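Local structure of DNA mimic protein DMP12 (Neisseria meningitidis MC58, 3W1O) at residues N6-S17 with Y107-H118. The protein acts as a monomeric DNA mimic that binds the histone-like protein HU at its DNA-binding sites and partly prevents HU from binding DNA. Numbering follows the deposited sequence.
Sequences NLLIFCLKDNVS and YAIKNEKTVIFH. With MG (magnesium ion), chain C.
Phe10 and Ile116 form a hydrogen-bonded pair of antiparallel strands 7-10 and 115-118, their side chains side by side on one face of the sheet. With CG between its backbone N and carbonyl carbon (chi1 76°), Phe10 swings its ring over Ile116; Ile116 CB lies over the ring face, 4.0 Å from its centroid, a CH-pi contact, while CD1 meets Phe10 CZ. On the other face, at a non-hydrogen-bonded pair, Ile9 CG2 packs 3.5 Å from Phe117 CE1, and Ile9 CD1 sits over that ring toward its rim. Beyond the strands a water bridges Leu12 N and Thr114 O. Cys11 SG approaches the Tyr107 ring obliquely, 3.7 Å from CD2. Tyr107 OH accepts a short, nearly straight bond (2.6 Å) from Asp14 N, an atom in the ring plane at its edge, whereas Asn111 ND2 lies over the centre of one ring face and donates to Tyr107 O. Lys113, bent at chi2 (-66°), runs past Leu12 O so that NZ donates to Lys13 O (2.9 Å) from above the carbonyl plane; Val16 N reaches the same oxygen from the opposite face. Asp14 OD1 binds magnesium at 2.2 Å, and two of the metal's waters donate to Asn111 O and OD1, tying the turn to the end of helix 96-111. The paired strands form the centre of the four-stranded antiparallel sheet, between strands 37-40 and 72-75, with helix 21-30 packed on the Leu8 and Ile116 face.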
# COMPACT_ATOMS: atom_id res chain seq x y z
N ASN A 6 -9.97 -4.45 7.53
CA ASN A 6 -9.55 -3.25 6.79
C ASN A 6 -8.59 -3.60 5.65
O ASN A 6 -7.90 -4.60 5.71
CB ASN A 6 -8.86 -2.26 7.73
CG ASN A 6 -9.82 -1.58 8.66
OD1 ASN A 6 -10.85 -1.07 8.23
ND2 ASN A 6 -9.46 -1.52 9.93
N LEU A 7 -8.57 -2.75 4.64
CA LEU A 7 -7.61 -2.80 3.53
C LEU A 7 -6.21 -2.61 4.07
O LEU A 7 -5.99 -1.73 4.89
CB LEU A 7 -7.92 -1.67 2.53
CG LEU A 7 -6.88 -1.26 1.49
CD1 LEU A 7 -6.56 -2.48 0.59
CD2 LEU A 7 -7.50 -0.12 0.72
N LEU A 8 -5.27 -3.44 3.61
CA LEU A 8 -3.87 -3.24 4.01
C LEU A 8 -3.03 -2.95 2.80
O LEU A 8 -3.22 -3.55 1.74
CB LEU A 8 -3.31 -4.45 4.75
CG LEU A 8 -4.03 -4.92 6.04
CD1 LEU A 8 -3.22 -6.08 6.62
CD2 LEU A 8 -4.20 -3.79 7.06
N ILE A 9 -2.09 -2.04 2.97
CA ILE A 9 -1.01 -1.90 1.97
C ILE A 9 0.23 -2.13 2.81
O ILE A 9 0.43 -1.42 3.80
CB ILE A 9 -1.00 -0.51 1.39
CG1 ILE A 9 -2.31 -0.30 0.57
CG2 ILE A 9 0.31 -0.26 0.57
CD1 ILE A 9 -2.47 1.08 -0.09
N PHE A 10 1.04 -3.13 2.48
CA PHE A 10 2.16 -3.41 3.35
C PHE A 10 3.32 -4.13 2.66
O PHE A 10 3.15 -4.65 1.52
CB PHE A 10 1.69 -4.25 4.56
CG PHE A 10 1.43 -5.72 4.24
CD1 PHE A 10 2.43 -6.68 4.45
CD2 PHE A 10 0.21 -6.12 3.70
CE1 PHE A 10 2.20 -8.06 4.08
CE2 PHE A 10 -0.01 -7.46 3.37
CZ PHE A 10 1.00 -8.43 3.58
N CYS A 11 4.44 -4.19 3.39
CA CYS A 11 5.50 -5.17 3.08
C CYS A 11 5.92 -5.77 4.40
O CYS A 11 5.53 -5.28 5.47
CB CYS A 11 6.65 -4.52 2.29
SG CYS A 11 7.54 -3.27 3.24
N LEU A 12 6.62 -6.90 4.34
CA LEU A 12 7.23 -7.45 5.50
C LEU A 12 8.36 -6.55 5.98
O LEU A 12 9.01 -5.82 5.18
CB LEU A 12 7.81 -8.81 5.19
CG LEU A 12 6.76 -9.80 4.72
CD1 LEU A 12 7.31 -11.25 4.57
CD2 LEU A 12 5.60 -9.78 5.69
N LYS A 13 8.61 -6.64 7.27
CA LYS A 13 9.80 -6.04 7.85
C LYS A 13 11.09 -6.70 7.41
O LYS A 13 11.10 -7.87 7.05
CB LYS A 13 9.72 -6.19 9.35
CG LYS A 13 8.90 -5.12 9.97
CD LYS A 13 8.62 -5.52 11.39
CE LYS A 13 8.40 -4.32 12.24
NZ LYS A 13 8.55 -4.84 13.64
N ASP A 14 12.16 -5.93 7.49
CA ASP A 14 13.53 -6.34 7.20
C ASP A 14 13.82 -7.76 7.69
O ASP A 14 14.27 -8.61 6.92
CB ASP A 14 14.51 -5.33 7.79
CG ASP A 14 15.97 -5.70 7.55
OD1 ASP A 14 16.24 -6.46 6.59
OD2 ASP A 14 16.82 -5.21 8.32
N ASN A 15 13.58 -8.08 8.95
CA ASN A 15 14.10 -9.43 9.26
C ASN A 15 13.02 -10.50 9.44
O ASN A 15 13.13 -11.39 10.26
CB ASN A 15 15.24 -9.40 10.31
CG ASN A 15 16.64 -9.09 9.66
OD1 ASN A 15 17.06 -9.70 8.66
ND2 ASN A 15 17.38 -8.15 10.26
N VAL A 16 12.00 -10.37 8.60
CA VAL A 16 10.87 -11.27 8.55
C VAL A 16 10.86 -11.80 7.11
O VAL A 16 10.77 -11.03 6.14
CB VAL A 16 9.53 -10.51 8.79
CG1 VAL A 16 8.36 -11.44 8.59
CG2 VAL A 16 9.48 -9.90 10.19
N SER A 17 11.02 -13.11 7.00
CA SER A 17 10.76 -13.80 5.77
C SER A 17 9.75 -14.89 6.11
O SER A 17 9.97 -15.80 6.91
CB SER A 17 12.03 -14.30 5.09
OG SER A 17 12.71 -13.19 4.46
N TYR A 107 10.33 1.87 2.25
CA TYR A 107 10.90 0.81 3.02
C TYR A 107 11.11 -0.41 2.09
O TYR A 107 12.10 -1.16 2.23
CB TYR A 107 9.95 0.41 4.14
CG TYR A 107 10.50 -0.57 5.14
CD1 TYR A 107 10.94 -0.16 6.39
CD2 TYR A 107 10.54 -1.94 4.85
CE1 TYR A 107 11.43 -1.08 7.35
CE2 TYR A 107 11.06 -2.84 5.78
CZ TYR A 107 11.47 -2.43 7.01
OH TYR A 107 11.95 -3.36 7.89
N ALA A 108 10.15 -0.65 1.23
CA ALA A 108 10.18 -1.85 0.37
C ALA A 108 11.31 -1.68 -0.62
O ALA A 108 11.96 -2.65 -0.97
CB ALA A 108 8.87 -2.02 -0.37
N ILE A 109 11.48 -0.46 -1.11
CA ILE A 109 12.63 -0.17 -2.00
C ILE A 109 13.90 -0.44 -1.25
O ILE A 109 14.76 -1.20 -1.73
CB ILE A 109 12.64 1.24 -2.56
CG1 ILE A 109 11.49 1.46 -3.54
CG2 ILE A 109 13.97 1.53 -3.28
CD1 ILE A 109 11.43 0.41 -4.64
N LYS A 110 14.03 0.16 -0.06
CA LYS A 110 15.26 0.02 0.70
C LYS A 110 15.57 -1.40 1.13
O LYS A 110 16.75 -1.79 1.23
CB LYS A 110 15.25 0.90 1.95
CG LYS A 110 16.57 0.86 2.78
CD LYS A 110 17.84 0.97 1.88
CE LYS A 110 19.13 1.24 2.68
NZ LYS A 110 19.75 -0.02 3.24
N ASN A 111 14.54 -2.19 1.40
CA ASN A 111 14.76 -3.51 1.95
C ASN A 111 14.40 -4.65 1.00
O ASN A 111 14.29 -5.78 1.44
CB ASN A 111 14.03 -3.63 3.31
CG ASN A 111 14.67 -2.76 4.37
OD1 ASN A 111 15.76 -3.06 4.86
ND2 ASN A 111 14.02 -1.63 4.70
N GLU A 112 14.20 -4.30 -0.26
CA GLU A 112 13.97 -5.22 -1.38
C GLU A 112 12.78 -6.15 -1.10
O GLU A 112 12.93 -7.37 -1.07
CB GLU A 112 15.26 -6.01 -1.65
CG GLU A 112 16.37 -5.08 -2.20
CD GLU A 112 17.73 -5.40 -1.58
OE1 GLU A 112 17.81 -5.75 -0.37
OE2 GLU A 112 18.75 -5.30 -2.29
N LYS A 113 11.63 -5.55 -0.85
CA LYS A 113 10.42 -6.33 -0.47
C LYS A 113 9.36 -6.09 -1.55
O LYS A 113 9.29 -5.03 -2.20
CB LYS A 113 9.87 -5.87 0.91
CG LYS A 113 10.82 -5.94 2.13
CD LYS A 113 11.20 -7.39 2.49
CE LYS A 113 11.93 -7.48 3.81
NZ LYS A 113 11.79 -8.85 4.44
N THR A 114 8.48 -7.07 -1.76
CA THR A 114 7.30 -6.83 -2.58
C THR A 114 6.28 -6.13 -1.70
O THR A 114 6.26 -6.33 -0.51
CB THR A 114 6.75 -8.16 -3.19
OG1 THR A 114 7.55 -8.44 -4.35
CG2 THR A 114 5.31 -8.05 -3.65
N VAL A 115 5.55 -5.23 -2.30
CA VAL A 115 4.45 -4.55 -1.59
C VAL A 115 3.15 -5.26 -1.90
O VAL A 115 2.88 -5.56 -3.06
CB VAL A 115 4.42 -3.08 -2.00
CG1 VAL A 115 3.14 -2.40 -1.55
CG2 VAL A 115 5.60 -2.36 -1.33
N ILE A 116 2.35 -5.54 -0.88
CA ILE A 116 1.04 -6.19 -1.09
C ILE A 116 -0.09 -5.22 -0.80
O ILE A 116 -0.03 -4.45 0.18
CB ILE A 116 0.94 -7.36 -0.13
CG1 ILE A 116 2.03 -8.39 -0.52
CG2 ILE A 116 -0.47 -7.97 -0.15
CD1 ILE A 116 2.22 -9.43 0.48
N PHE A 117 -1.11 -5.24 -1.66
CA PHE A 117 -2.37 -4.62 -1.29
C PHE A 117 -3.31 -5.77 -1.00
O PHE A 117 -3.50 -6.62 -1.87
CB PHE A 117 -2.97 -3.77 -2.42
CG PHE A 117 -2.12 -2.61 -2.92
CD1 PHE A 117 -0.95 -2.21 -2.27
CD2 PHE A 117 -2.53 -1.89 -4.01
CE1 PHE A 117 -0.17 -1.12 -2.78
CE2 PHE A 117 -1.76 -0.80 -4.51
CZ PHE A 117 -0.59 -0.44 -3.88
N HIS A 118 -3.93 -5.79 0.16
CA HIS A 118 -4.85 -6.91 0.50
C HIS A 118 -6.17 -6.37 1.06
O HIS A 118 -6.14 -5.51 1.92
CB HIS A 118 -4.23 -7.86 1.50
CG HIS A 118 -5.21 -8.87 2.05
ND1 HIS A 118 -5.56 -10.01 1.35
CD2 HIS A 118 -5.99 -8.85 3.16
CE1 HIS A 118 -6.48 -10.68 2.04
NE2 HIS A 118 -6.76 -10.00 3.14
MG MG C . 17.36 -7.27 4.86
O HOH W 1 6.86 -8.03 1.62
O HOH W 2 15.31 -6.98 3.87
O HOH W 3 17.38 -5.13 4.06
O HOH W 4 18.14 -8.05 2.92
O HOH W 5 19.24 -6.31 5.39